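Local coordinates for protein quinone oxidoreductase (Coxiella burnetii, PDB 3TQH) that binds NADPH and probably uses it to reduce quinones, as a member of the medium-chain dehydrogenase/reductase superfamily, at residues Lys5-Ile10 with Thr26-Tyr31; Ala9-Gln14 with Asn66-Leu71; Gln35-Val40 with Val79-Ser84; Leu71-Ser76 with Asp103-Tyr108; Phe295-Ala300 with Leu316-Arg321. All blocks are in the same frame, centred on the assembly; numbering follows the deposited sequence.

Contact 1 (Lys5-Ile10 with Thr26-Tyr31); sequences KEMKAI and TPTPEY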
# COMPACT_ATOMS: atom_id res chain seq x y z
N LYS A 5 28.15 -9.28 -11.41
CA LYS A 5 26.69 -9.36 -11.70
C LYS A 5 25.87 -9.87 -10.51
O LYS A 5 24.67 -10.13 -10.66
CB LYS A 5 26.46 -10.26 -12.92
CG LYS A 5 26.98 -9.69 -14.24
CD LYS A 5 26.54 -10.55 -15.43
CE LYS A 5 26.49 -9.75 -16.73
NZ LYS A 5 27.84 -9.52 -17.32
N GLU A 6 26.49 -10.00 -9.34
CA GLU A 6 25.78 -10.45 -8.13
C GLU A 6 25.18 -9.31 -7.31
O GLU A 6 25.63 -8.17 -7.39
CB GLU A 6 26.72 -11.24 -7.20
CG GLU A 6 27.05 -12.65 -7.65
CD GLU A 6 26.83 -13.66 -6.54
OE1 GLU A 6 27.82 -14.19 -5.98
OE2 GLU A 6 25.65 -13.91 -6.21
N MSE A 7 24.17 -9.66 -6.51
CA MSE A 7 23.57 -8.75 -5.54
C MSE A 7 22.99 -9.53 -4.36
O MSE A 7 22.80 -10.74 -4.45
CB MSE A 7 22.45 -7.95 -6.21
CG MSE A 7 21.28 -8.80 -6.72
SE MSE A 7 19.71 -7.73 -7.09
CE MSE A 7 18.37 -9.14 -7.35
N LYS A 8 22.71 -8.82 -3.27
CA LYS A 8 21.98 -9.37 -2.13
C LYS A 8 20.48 -9.13 -2.33
O LYS A 8 20.06 -8.04 -2.75
CB LYS A 8 22.43 -8.72 -0.82
CG LYS A 8 23.95 -8.79 -0.57
CD LYS A 8 24.34 -8.03 0.71
CE LYS A 8 25.84 -8.10 1.00
NZ LYS A 8 26.65 -7.16 0.15
N ALA A 9 19.67 -10.14 -2.03
CA ALA A 9 18.22 -10.05 -2.15
C ALA A 9 17.52 -11.04 -1.21
O ALA A 9 18.06 -12.09 -0.90
CB ALA A 9 17.80 -10.30 -3.58
N ILE A 10 16.32 -10.68 -0.76
CA ILE A 10 15.51 -11.58 0.06
C ILE A 10 14.73 -12.49 -0.87
O ILE A 10 14.05 -12.03 -1.77
CB ILE A 10 14.53 -10.82 0.98
CG1 ILE A 10 15.29 -10.05 2.07
CG2 ILE A 10 13.52 -11.78 1.62
CD1 ILE A 10 15.99 -10.93 3.09
N THR A 26 22.33 -13.45 -5.36
CA THR A 26 21.58 -13.72 -6.57
C THR A 26 22.02 -12.76 -7.68
O THR A 26 22.57 -11.70 -7.39
CB THR A 26 20.06 -13.56 -6.30
OG1 THR A 26 19.32 -14.52 -7.07
CG2 THR A 26 19.58 -12.14 -6.60
N PRO A 27 21.79 -13.13 -8.95
CA PRO A 27 22.21 -12.26 -10.05
C PRO A 27 21.40 -10.97 -10.14
O PRO A 27 20.27 -10.90 -9.63
CB PRO A 27 21.94 -13.11 -11.30
CG PRO A 27 21.52 -14.45 -10.82
CD PRO A 27 21.04 -14.30 -9.43
N THR A 28 21.98 -9.96 -10.78
CA THR A 28 21.26 -8.72 -11.04
C THR A 28 20.17 -9.03 -12.07
O THR A 28 20.37 -9.87 -12.94
CB THR A 28 22.19 -7.59 -11.57
OG1 THR A 28 23.07 -8.12 -12.56
CG2 THR A 28 23.01 -7.01 -10.43
N PRO A 29 19.02 -8.36 -11.95
CA PRO A 29 17.95 -8.55 -12.93
C PRO A 29 18.40 -8.25 -14.36
O PRO A 29 19.21 -7.35 -14.58
CB PRO A 29 16.90 -7.53 -12.50
CG PRO A 29 17.14 -7.29 -11.08
CD PRO A 29 18.60 -7.47 -10.85
N GLU A 30 17.87 -9.02 -15.30
CA GLU A 30 17.99 -8.68 -16.71
C GLU A 30 17.04 -7.54 -17.01
O GLU A 30 15.99 -7.41 -16.38
CB GLU A 30 17.66 -9.89 -17.59
CG GLU A 30 18.62 -11.05 -17.43
CD GLU A 30 18.12 -12.34 -18.08
OE1 GLU A 30 16.95 -12.71 -17.86
OE2 GLU A 30 18.91 -12.98 -18.81
N TYR A 31 17.40 -6.69 -17.96
CA TYR A 31 16.51 -5.62 -18.39
C TYR A 31 16.48 -5.58 -19.91
O TYR A 31 17.51 -5.74 -20.57
CB TYR A 31 16.93 -4.26 -17.80
CG TYR A 31 18.36 -3.86 -18.10
CD1 TYR A 31 19.39 -4.20 -17.23
CD2 TYR A 31 18.68 -3.14 -19.25
CE1 TYR A 31 20.70 -3.85 -17.50
CE2 TYR A 31 19.99 -2.78 -19.53
CZ TYR A 31 21.00 -3.14 -18.65
OH TYR A 31 22.29 -2.79 -18.91
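Met-7, modelled as selenomethionine, and Thr-26 bury more surface here than any other pair, facing each other as an antiparallel hydrogen-bonded pair in the hairpin of strands 6-12 and 21-27. Met-7 N donates to Thr-26 O at 2.7 Å, and Thr-26 N returns a bond to Met-7 O at 2.9 Å. Their side chains leave the same face and run side by side. CG of Met-7 lies between its backbone N and carbonyl carbon (chi1 63°), which brings CG beside Thr-26 O; the chain is extended from there, and its CE meets CG2 of Thr-26 at 3.3 Å. The same CG2 also touches the CB of Ala-9, 4.0 Å away. The end of Met-7 crosses the ring of Pro-29 at about a right angle, CE resting 3.9 Å from Pro-29 CD. Thr-28, third in buried area, continues the ladder past the strand: its N donates to Lys-5 O at 2.7 Å, and its CG2 lies 3.5 Å from that oxygen. Tyr-111 packs on both Met-7 and Thr-28. Backbone bonds thus set the pairing, while Met-7 and the Thr-26 methyl add apolar contact on one face, and Lys-5 and Glu-6 stay at the surface.

Contact 2 (Ala9-Gln14 with Asn66-Leu71); sequences AIQFDQ and NLPSGL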
# COMPACT_ATOMS: atom_id res chain seq x y z
N ALA A 9 19.67 -10.14 -2.03
CA ALA A 9 18.22 -10.05 -2.15
C ALA A 9 17.52 -11.04 -1.21
O ALA A 9 18.06 -12.09 -0.90
CB ALA A 9 17.80 -10.30 -3.58
N ILE A 10 16.32 -10.68 -0.76
CA ILE A 10 15.51 -11.58 0.06
C ILE A 10 14.73 -12.49 -0.87
O ILE A 10 14.05 -12.03 -1.77
CB ILE A 10 14.53 -10.82 0.98
CG1 ILE A 10 15.29 -10.05 2.07
CG2 ILE A 10 13.52 -11.78 1.62
CD1 ILE A 10 15.99 -10.93 3.09
N GLN A 11 14.84 -13.80 -0.66
CA GLN A 11 14.03 -14.75 -1.40
C GLN A 11 13.38 -15.72 -0.44
O GLN A 11 13.75 -15.79 0.72
CB GLN A 11 14.87 -15.50 -2.42
CG GLN A 11 15.08 -14.70 -3.70
CD GLN A 11 16.03 -15.36 -4.68
OE1 GLN A 11 16.39 -14.74 -5.68
NE2 GLN A 11 16.43 -16.60 -4.42
N PHE A 12 12.38 -16.44 -0.94
CA PHE A 12 11.82 -17.58 -0.22
C PHE A 12 11.69 -18.74 -1.19
O PHE A 12 11.38 -18.55 -2.36
CB PHE A 12 10.48 -17.21 0.46
CG PHE A 12 9.37 -16.85 -0.50
CD1 PHE A 12 8.31 -17.72 -0.72
CD2 PHE A 12 9.35 -15.62 -1.15
CE1 PHE A 12 7.27 -17.39 -1.59
CE2 PHE A 12 8.32 -15.28 -2.03
CZ PHE A 12 7.28 -16.17 -2.24
N ASP A 13 11.97 -19.95 -0.70
CA ASP A 13 11.95 -21.17 -1.50
C ASP A 13 10.62 -21.91 -1.39
O ASP A 13 10.29 -22.73 -2.24
CB ASP A 13 13.08 -22.10 -1.06
CG ASP A 13 14.46 -21.51 -1.29
OD1 ASP A 13 14.55 -20.28 -1.50
OD2 ASP A 13 15.45 -22.28 -1.27
N GLN A 14 9.86 -21.62 -0.34
CA GLN A 14 8.60 -22.30 -0.09
C GLN A 14 7.64 -21.35 0.60
O GLN A 14 8.07 -20.43 1.30
CB GLN A 14 8.84 -23.54 0.80
CG GLN A 14 9.59 -23.24 2.09
CD GLN A 14 9.96 -24.49 2.87
OE1 GLN A 14 9.10 -25.22 3.36
NE2 GLN A 14 11.26 -24.73 3.01
N ASN A 66 7.16 -21.59 -9.56
CA ASN A 66 8.24 -20.70 -10.02
C ASN A 66 9.12 -20.14 -8.90
O ASN A 66 9.76 -19.11 -9.07
CB ASN A 66 7.64 -19.55 -10.85
CG ASN A 66 7.10 -20.02 -12.19
OD1 ASN A 66 5.99 -20.57 -12.28
ND2 ASN A 66 7.88 -19.80 -13.25
N LEU A 67 9.16 -20.83 -7.76
CA LEU A 67 10.02 -20.44 -6.65
C LEU A 67 11.45 -20.93 -6.89
O LEU A 67 11.65 -21.89 -7.64
CB LEU A 67 9.47 -20.98 -5.33
CG LEU A 67 8.06 -20.53 -4.93
CD1 LEU A 67 7.66 -21.14 -3.59
CD2 LEU A 67 7.96 -19.00 -4.88
N PRO A 68 12.44 -20.30 -6.24
CA PRO A 68 12.35 -19.19 -5.29
C PRO A 68 11.94 -17.86 -5.92
O PRO A 68 12.20 -17.62 -7.10
CB PRO A 68 13.77 -19.09 -4.73
CG PRO A 68 14.62 -19.64 -5.77
CD PRO A 68 13.84 -20.75 -6.40
N SER A 69 11.32 -17.01 -5.12
CA SER A 69 10.84 -15.71 -5.56
C SER A 69 11.33 -14.62 -4.63
O SER A 69 11.50 -14.85 -3.43
CB SER A 69 9.31 -15.70 -5.59
OG SER A 69 8.80 -14.41 -5.85
N GLY A 70 11.57 -13.44 -5.18
CA GLY A 70 11.76 -12.24 -4.38
C GLY A 70 10.43 -11.75 -3.81
O GLY A 70 9.41 -12.41 -3.95
N LEU A 71 10.47 -10.58 -3.18
CA LEU A 71 9.28 -9.94 -2.62
C LEU A 71 9.39 -8.43 -2.70
O LEU A 71 10.48 -7.88 -2.75
CB LEU A 71 9.10 -10.35 -1.16
CG LEU A 71 8.32 -11.63 -0.84
CD1 LEU A 71 8.17 -11.75 0.68
CD2 LEU A 71 6.95 -11.66 -1.51
O HOH W 1 13.56 -9.83 -3.48
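The ring of Phe-12 packs among Leu-67, Ser-69 and Leu-71, meeting the leucines obliquely. Its CG sits between the backbone N and the carbonyl carbon (chi1 64°). CE1 meets CD2 of Leu-67 at 3.7 Å, where the two side chains cross obliquely, and CE2 lies 3.8 Å from CG of Leu-71. CE2 also approaches CB of Ser-69, while Gly-70 O comes to the ring edge near its plane. The hydroxyl of Ser-69 is engaged locally, OG donating to Gly-70 O at 2.8 Å. In the backbone, Phe-12 and Ser-69 form one antiparallel hydrogen-bonded pair: Phe-12 N to Ser-69 O is 3.1 Å, and Ser-69 N to Phe-12 O is 3.2 Å. Pro-68, which follows a cis peptide bond, sets its CB 3.5 Å from OD1 of Asp-13, whose OD2 forms a salt bridge with Lys-22. At the other end a water bridges Ile-10 O, to which it donates, and Leu-71 N, from which it accepts; these two atoms lie 4.1 Å apart. Strand 6-12 thereby carries the hairpin with 21-27 on one edge and, on this one, the loop leading into strand 74-82, joined through a single beta bridge, as part of the GroES-like catalytic domain of the medium-chain dehydrogenase fold.

Contact 3 (Gln35-Val40 with Val79-Ser84); sequences QMLIKV and VIELGS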
# COMPACT_ATOMS: atom_id res chain seq x y z
N GLN A 35 13.55 -1.11 -20.73
CA GLN A 35 13.57 -1.10 -19.27
C GLN A 35 14.89 -0.52 -18.74
O GLN A 35 15.76 -0.14 -19.52
CB GLN A 35 13.35 -2.52 -18.74
CG GLN A 35 12.02 -3.12 -19.14
CD GLN A 35 11.80 -4.49 -18.54
OE1 GLN A 35 10.95 -4.67 -17.68
NE2 GLN A 35 12.57 -5.47 -18.99
N MSE A 36 15.03 -0.46 -17.42
CA MSE A 36 16.24 0.08 -16.78
C MSE A 36 16.63 -0.73 -15.55
O MSE A 36 15.83 -1.49 -15.02
CB MSE A 36 16.02 1.55 -16.39
CG MSE A 36 14.91 1.76 -15.37
SE MSE A 36 14.15 3.57 -15.38
CE MSE A 36 13.71 3.71 -17.28
N LEU A 37 17.88 -0.57 -15.11
CA LEU A 37 18.35 -1.17 -13.87
C LEU A 37 18.53 -0.07 -12.82
O LEU A 37 19.17 0.95 -13.09
CB LEU A 37 19.67 -1.91 -14.10
CG LEU A 37 20.17 -2.81 -12.96
CD1 LEU A 37 19.26 -4.02 -12.76
CD2 LEU A 37 21.60 -3.25 -13.22
N ILE A 38 17.96 -0.29 -11.64
CA ILE A 38 17.95 0.69 -10.56
C ILE A 38 18.74 0.19 -9.36
O ILE A 38 18.51 -0.92 -8.89
CB ILE A 38 16.51 0.97 -10.06
CG1 ILE A 38 15.55 1.31 -11.22
CG2 ILE A 38 16.51 2.09 -9.03
CD1 ILE A 38 15.90 2.57 -11.95
N LYS A 39 19.67 1.00 -8.85
CA LYS A 39 20.29 0.74 -7.55
C LYS A 39 19.30 1.17 -6.47
O LYS A 39 18.98 2.36 -6.36
CB LYS A 39 21.60 1.52 -7.42
CG LYS A 39 22.31 1.33 -6.08
CD LYS A 39 23.37 2.42 -5.82
CE LYS A 39 24.67 2.15 -6.55
NZ LYS A 39 25.80 2.96 -5.99
N VAL A 40 18.82 0.21 -5.67
CA VAL A 40 17.78 0.48 -4.68
C VAL A 40 18.33 1.14 -3.41
O VAL A 40 19.27 0.66 -2.80
CB VAL A 40 17.02 -0.82 -4.28
CG1 VAL A 40 15.97 -0.53 -3.20
CG2 VAL A 40 16.36 -1.44 -5.51
N VAL A 79 18.94 5.29 -11.06
CA VAL A 79 19.06 4.59 -12.34
C VAL A 79 20.54 4.40 -12.67
O VAL A 79 21.30 5.36 -12.75
CB VAL A 79 18.38 5.37 -13.48
CG1 VAL A 79 18.56 4.65 -14.81
CG2 VAL A 79 16.90 5.58 -13.17
N ILE A 80 20.93 3.14 -12.86
CA ILE A 80 22.34 2.78 -13.06
C ILE A 80 22.62 2.33 -14.49
O ILE A 80 23.67 2.64 -15.04
CB ILE A 80 22.76 1.66 -12.08
CG1 ILE A 80 22.82 2.21 -10.66
CG2 ILE A 80 24.12 1.09 -12.45
CD1 ILE A 80 23.74 3.40 -10.50
N GLU A 81 21.68 1.59 -15.08
CA GLU A 81 21.78 1.17 -16.47
C GLU A 81 20.45 1.42 -17.17
O GLU A 81 19.39 1.35 -16.55
CB GLU A 81 22.21 -0.31 -16.56
CG GLU A 81 23.56 -0.57 -15.87
CD GLU A 81 24.11 -1.98 -16.07
OE1 GLU A 81 24.04 -2.53 -17.20
OE2 GLU A 81 24.66 -2.54 -15.09
N LEU A 82 20.53 1.73 -18.45
CA LEU A 82 19.36 2.02 -19.27
C LEU A 82 19.36 1.15 -20.52
O LEU A 82 20.41 0.88 -21.10
CB LEU A 82 19.34 3.50 -19.68
CG LEU A 82 18.57 4.47 -18.80
CD1 LEU A 82 18.66 5.88 -19.35
CD2 LEU A 82 17.12 4.04 -18.69
N GLY A 83 18.17 0.73 -20.94
CA GLY A 83 18.00 0.03 -22.20
C GLY A 83 18.24 0.97 -23.37
O GLY A 83 18.18 2.20 -23.22
N SER A 84 18.52 0.39 -24.53
CA SER A 84 18.81 1.16 -25.74
C SER A 84 17.68 2.11 -26.16
O SER A 84 17.95 3.17 -26.72
CB SER A 84 19.11 0.20 -26.90
OG SER A 84 19.94 -0.87 -26.48
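Leu-37 O is gripped by two successive amides of the facing strand: Ile-80 N at 2.8 Å, nearly along the C=O axis, and Glu-81 N at 3.3 Å, tilted from the carbonyl plane. Leu-37 N returns a bond to Glu-81 O at 2.8 Å, and Gly-83 N donates to Gln-35 O beyond the end of the pairing. Because Ile-80 and Glu-81 both face Leu-37, the register slips by one residue, which makes this a classic beta bulge between antiparallel strands 36-44 and 74-82 of the GroES-like domain. On one face of the sheet, Met-36 (selenomethionine) and Leu-82 lie side by side, with CB of Met-36 3.6 Å from CD2 of Leu-82. The Met-36 chain bends at its last torsion (chi3 53°), bringing CE back to the same CD2 at 3.7 Å. Beside them CD1 of Ile-38 presses on CG2 of Val-79 at 3.4 Å, and Val-95 packs on both of these residues. On the opposite face, Leu-37 runs alongside Glu-81, its CD2 near the carboxylate OE2; the other oxygen, OE1, is hydrogen-bonded to Tyr-31 OH. The extra residue of the bulge, Ile-80, sets its CG1 3.5 Å from CB of Lys-39.

Contact 4 (Leu71-Ser76 with Asp103-Tyr108); sequences LGYDFS and DHPCCY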
# COMPACT_ATOMS: atom_id res chain seq x y z
N LEU A 71 10.47 -10.58 -3.18
CA LEU A 71 9.28 -9.94 -2.62
C LEU A 71 9.39 -8.43 -2.70
O LEU A 71 10.48 -7.88 -2.75
CB LEU A 71 9.10 -10.35 -1.16
CG LEU A 71 8.32 -11.63 -0.84
CD1 LEU A 71 8.17 -11.75 0.68
CD2 LEU A 71 6.95 -11.66 -1.51
N GLY A 72 8.24 -7.76 -2.70
CA GLY A 72 8.19 -6.30 -2.63
C GLY A 72 7.93 -5.64 -3.97
O GLY A 72 8.47 -6.07 -4.99
N TYR A 73 7.11 -4.60 -3.97
CA TYR A 73 6.78 -3.86 -5.19
C TYR A 73 7.22 -2.39 -5.15
O TYR A 73 7.47 -1.81 -6.19
CB TYR A 73 5.27 -3.91 -5.44
CG TYR A 73 4.68 -5.29 -5.66
CD1 TYR A 73 5.08 -6.08 -6.74
CD2 TYR A 73 3.69 -5.78 -4.82
CE1 TYR A 73 4.52 -7.35 -6.95
CE2 TYR A 73 3.12 -7.04 -5.03
CZ TYR A 73 3.54 -7.81 -6.08
OH TYR A 73 2.97 -9.05 -6.26
N ASP A 74 7.29 -1.81 -3.95
CA ASP A 74 7.57 -0.39 -3.78
C ASP A 74 9.06 -0.17 -3.65
O ASP A 74 9.73 -0.87 -2.89
CB ASP A 74 6.94 0.13 -2.48
CG ASP A 74 5.43 0.32 -2.56
OD1 ASP A 74 4.84 0.10 -3.65
OD2 ASP A 74 4.84 0.70 -1.52
N PHE A 75 9.60 0.82 -4.38
CA PHE A 75 11.03 1.08 -4.30
C PHE A 75 11.39 2.53 -4.57
O PHE A 75 10.62 3.31 -5.14
CB PHE A 75 11.79 0.20 -5.29
CG PHE A 75 11.80 0.73 -6.70
CD1 PHE A 75 10.80 0.39 -7.59
CD2 PHE A 75 12.80 1.61 -7.11
CE1 PHE A 75 10.80 0.90 -8.88
CE2 PHE A 75 12.80 2.12 -8.39
CZ PHE A 75 11.81 1.77 -9.27
N SER A 76 12.62 2.85 -4.20
CA SER A 76 13.19 4.17 -4.34
C SER A 76 14.68 3.93 -4.63
O SER A 76 15.28 3.04 -4.04
CB SER A 76 13.00 4.92 -3.03
OG SER A 76 13.32 6.28 -3.16
N ASP A 103 3.32 -10.00 -10.95
CA ASP A 103 3.77 -11.40 -11.02
C ASP A 103 5.26 -11.65 -10.73
O ASP A 103 5.67 -12.80 -10.60
CB ASP A 103 3.40 -12.00 -12.38
CG ASP A 103 1.89 -12.17 -12.56
OD1 ASP A 103 1.15 -12.15 -11.55
OD2 ASP A 103 1.44 -12.35 -13.72
N HIS A 104 6.06 -10.58 -10.60
CA HIS A 104 7.49 -10.73 -10.35
C HIS A 104 7.98 -9.83 -9.22
O HIS A 104 8.85 -8.99 -9.43
CB HIS A 104 8.28 -10.43 -11.63
CG HIS A 104 7.90 -11.29 -12.80
ND1 HIS A 104 8.21 -12.63 -12.86
CD2 HIS A 104 7.23 -11.00 -13.94
CE1 HIS A 104 7.75 -13.13 -14.00
NE2 HIS A 104 7.15 -12.16 -14.67
N PRO A 105 7.44 -10.02 -8.00
CA PRO A 105 7.87 -9.18 -6.87
C PRO A 105 9.36 -9.34 -6.60
O PRO A 105 9.88 -10.46 -6.70
CB PRO A 105 7.03 -9.70 -5.70
CG PRO A 105 6.62 -11.08 -6.09
CD PRO A 105 6.48 -11.06 -7.58
N CYS A 106 10.04 -8.25 -6.29
CA CYS A 106 11.50 -8.20 -6.42
C CYS A 106 12.24 -7.08 -5.68
O CYS A 106 13.45 -6.95 -5.85
CB CYS A 106 11.82 -8.06 -7.91
SG CYS A 106 11.21 -6.48 -8.60
N CYS A 107 11.55 -6.28 -4.88
CA CYS A 107 12.13 -5.04 -4.37
C CYS A 107 12.93 -5.17 -3.05
O CYS A 107 13.71 -4.28 -2.73
CB CYS A 107 11.05 -3.97 -4.22
SG CYS A 107 10.41 -3.35 -5.78
N TYR A 108 12.73 -6.25 -2.29
CA TYR A 108 13.60 -6.54 -1.14
C TYR A 108 14.96 -6.96 -1.70
O TYR A 108 15.31 -8.15 -1.66
CB TYR A 108 13.06 -7.69 -0.27
CG TYR A 108 11.71 -7.52 0.41
CD1 TYR A 108 10.84 -6.48 0.11
CD2 TYR A 108 11.29 -8.47 1.34
CE1 TYR A 108 9.60 -6.38 0.74
CE2 TYR A 108 10.07 -8.38 1.97
CZ TYR A 108 9.22 -7.34 1.66
OH TYR A 108 8.00 -7.28 2.30
O HOH W 1 13.56 -9.83 -3.48
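Tyr-108 CG lies anti to its carbonyl carbon (chi1 -62°), and chi2 of 11° turns the ring so that one face meets Leu-71. CB of Leu-71 stands over that face, offset toward the rim, in a CH-pi contact 3.9 Å from the centroid. The Tyr-108 backbone joins the same residue, its N donating to Leu-71 O at 2.8 Å in a nearly straight bond, and a water links Leu-71 N with Tyr-108 O. Gly-72 comes next, and its O takes two amides: Cys-106 N at 3.0 Å, in the carbonyl plane, and Cys-107 N at 3.1 Å, well above it. A positive phi (101°) and the nearness of Cys-107 CB and the Tyr-108 ring leave no space for a side chain on this glycine. These bonds tie the entrance to strand 74-82 to the loop before strand 111-114, deep in the GroES-like domain. Cys-107 SG sits 3.3 Å from Tyr-73 O and 3.8 Å from Phe-75 CB, approaching the Phe-75 ring obliquely as a sulfur-aromatic contact. CE1 of Tyr-73 meets CB of Pro-105 at 3.7 Å, the two side chains side by side, and its hydroxyl is bonded to Pro-102 O. Tyr-108 OH bonds to Asp-49 and His-304.

Contact 5 (Phe295-Ala300 with Leu316-Arg321); sequences FQLSEA and LVFKVR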
# COMPACT_ATOMS: atom_id res chain seq x y z
N PHE A 295 14.00 -0.95 8.74
CA PHE A 295 14.72 -2.23 8.84
C PHE A 295 15.86 -2.34 7.83
O PHE A 295 15.81 -1.73 6.77
CB PHE A 295 13.76 -3.39 8.55
CG PHE A 295 12.73 -3.62 9.61
CD1 PHE A 295 12.99 -4.43 10.70
CD2 PHE A 295 11.47 -3.06 9.49
CE1 PHE A 295 12.03 -4.66 11.67
CE2 PHE A 295 10.50 -3.28 10.45
CZ PHE A 295 10.79 -4.08 11.55
N GLN A 296 16.86 -3.16 8.15
CA GLN A 296 17.77 -3.68 7.12
C GLN A 296 17.14 -4.93 6.49
O GLN A 296 16.30 -5.59 7.11
CB GLN A 296 19.12 -4.05 7.72
CG GLN A 296 19.79 -2.97 8.54
CD GLN A 296 21.16 -3.40 9.01
OE1 GLN A 296 22.03 -3.70 8.19
NE2 GLN A 296 21.36 -3.45 10.32
N LEU A 297 17.55 -5.27 5.26
CA LEU A 297 17.09 -6.51 4.60
C LEU A 297 17.40 -7.74 5.46
O LEU A 297 16.65 -8.70 5.49
CB LEU A 297 17.74 -6.68 3.22
CG LEU A 297 17.24 -5.76 2.11
CD1 LEU A 297 18.07 -5.93 0.87
CD2 LEU A 297 15.77 -6.02 1.81
N SER A 298 18.53 -7.67 6.16
CA SER A 298 18.93 -8.69 7.13
C SER A 298 17.87 -9.00 8.20
O SER A 298 17.88 -10.09 8.78
CB SER A 298 20.22 -8.23 7.81
OG SER A 298 20.40 -8.88 9.04
N GLU A 299 16.98 -8.05 8.46
CA GLU A 299 15.93 -8.19 9.46
C GLU A 299 14.56 -8.52 8.85
O GLU A 299 13.52 -8.26 9.47
CB GLU A 299 15.80 -6.89 10.25
CG GLU A 299 17.08 -6.36 10.88
CD GLU A 299 16.86 -5.01 11.54
OE1 GLU A 299 16.63 -4.98 12.77
OE2 GLU A 299 16.88 -3.97 10.84
N ALA A 300 14.54 -9.10 7.65
CA ALA A 300 13.29 -9.33 6.94
C ALA A 300 12.30 -10.22 7.71
O ALA A 300 11.11 -9.93 7.74
CB ALA A 300 13.56 -9.93 5.56
N LEU A 316 6.23 0.27 7.36
CA LEU A 316 7.54 -0.32 7.62
C LEU A 316 8.33 -0.18 6.33
O LEU A 316 7.76 -0.27 5.23
CB LEU A 316 7.42 -1.80 7.99
CG LEU A 316 6.51 -2.18 9.16
CD1 LEU A 316 6.53 -3.69 9.36
CD2 LEU A 316 6.92 -1.46 10.44
N VAL A 317 9.63 0.05 6.45
CA VAL A 317 10.47 0.24 5.27
C VAL A 317 11.87 -0.35 5.45
O VAL A 317 12.45 -0.32 6.54
CB VAL A 317 10.56 1.74 4.88
CG1 VAL A 317 11.27 2.54 5.97
CG2 VAL A 317 11.26 1.91 3.53
N PHE A 318 12.39 -0.92 4.36
CA PHE A 318 13.78 -1.35 4.31
C PHE A 318 14.64 -0.20 3.83
O PHE A 318 14.36 0.41 2.80
CB PHE A 318 13.96 -2.54 3.35
CG PHE A 318 13.40 -3.84 3.86
CD1 PHE A 318 13.86 -4.39 5.05
CD2 PHE A 318 12.44 -4.53 3.13
CE1 PHE A 318 13.36 -5.60 5.51
CE2 PHE A 318 11.93 -5.74 3.59
CZ PHE A 318 12.39 -6.28 4.78
N LYS A 319 15.69 0.10 4.59
CA LYS A 319 16.75 0.98 4.12
C LYS A 319 17.82 0.08 3.51
O LYS A 319 18.50 -0.66 4.22
CB LYS A 319 17.32 1.80 5.27
CG LYS A 319 18.60 2.56 4.93
CD LYS A 319 19.13 3.33 6.14
CE LYS A 319 19.15 4.82 5.90
NZ LYS A 319 20.04 5.19 4.75
N VAL A 320 17.94 0.12 2.19
CA VAL A 320 18.89 -0.73 1.48
C VAL A 320 20.24 -0.02 1.38
O VAL A 320 21.29 -0.64 1.50
CB VAL A 320 18.35 -1.13 0.09
CG1 VAL A 320 19.33 -2.03 -0.63
CG2 VAL A 320 17.01 -1.83 0.24
N ARG A 321 20.19 1.30 1.15
CA ARG A 321 21.36 2.17 1.23
C ARG A 321 20.96 3.49 1.89
O ARG A 321 21.63 3.99 2.81
CB ARG A 321 21.92 2.46 -0.16
CG ARG A 321 22.50 1.25 -0.87
CD ARG A 321 23.07 1.63 -2.22
NE ARG A 321 23.96 0.60 -2.77
CZ ARG A 321 23.55 -0.54 -3.33
NH1 ARG A 321 22.25 -0.84 -3.44
NH2 ARG A 321 24.46 -1.39 -3.80
OXT ARG A 321 19.94 4.09 1.53
O HOH W 2 19.52 -3.32 4.47
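Phe-295 and Phe-318 pair through their backbones as neighbours in parallel strands. Phe-295 N donates to Val-317 O at 2.8 Å, and Lys-319 N donates to Phe-295 O at the same length, so that the one residue is held on both sides by the residues flanking Phe-318. A water extends the pairing, accepting from Leu-297 N and donating to Lys-319 O where the chains part.

The apolar contacts centre on the ring of Phe-318. CD2 of Leu-297 stands over one face, offset toward the rim, in a CH-pi contact 3.9 Å from the centroid, the two side chains crossing at about a right angle. CB of Phe-295 meets CD1 of Phe-318 at 3.6 Å. At the ring edge lie Gln-296 O, 3.3 Å from CE1 of Phe-318, and the CA of Ala-300; CB of Ala-300 also reaches CZ. Tyr-108 adds an edge-to-face ring contact from elsewhere in the chain. The ring edge of Phe-295 at CE2 meets CD2 of Leu-316 at 4.0 Å.

Polar side chains bond mostly within their own segment. Glu-299, at the N-cap of helix 300-308, accepts from Gln-296 N on OE2 at 2.8 Å through its anti lone pair, while OE1 makes a salt bridge with Arg-293, outside both segments. Lys-319 NZ donates to Arg-321 O and forms a salt bridge with OXT of the same C-terminal carboxylate. Phe-295 and Phe-318 are thus buried while Lys-319 and Arg-321 are exposed, and the carboxylate of Glu-299 would be expected to favour its ionised form beside Arg-293.

Overall arrangement
Contacts 1 and 2 share strand 6-12, their centres about 12 Å apart, and contact 2 closes before contact 4 opens at the shared Leu-71. Contacts 3 and 4 both use strand 74-82, and their segments alternate along the chain; their centres are about 15 Å apart. Contact 5, last in sequence, pairs the end of strand 291-295 with strand 315-319, which also neighbours strand 36-44, so contacts 3, 4 and 5 reach one mixed sheet. Ile-10 ties several together: its N bonds to Tyr-108 O, and its CD1 packs on Leu-297 and Ala-300. The widest separation, about 22 Å between centres, is between contacts 2 and 3. Together the contacts join both chain ends to the GroES-like domain, beside the NADPH-binding Rossmann-type domain.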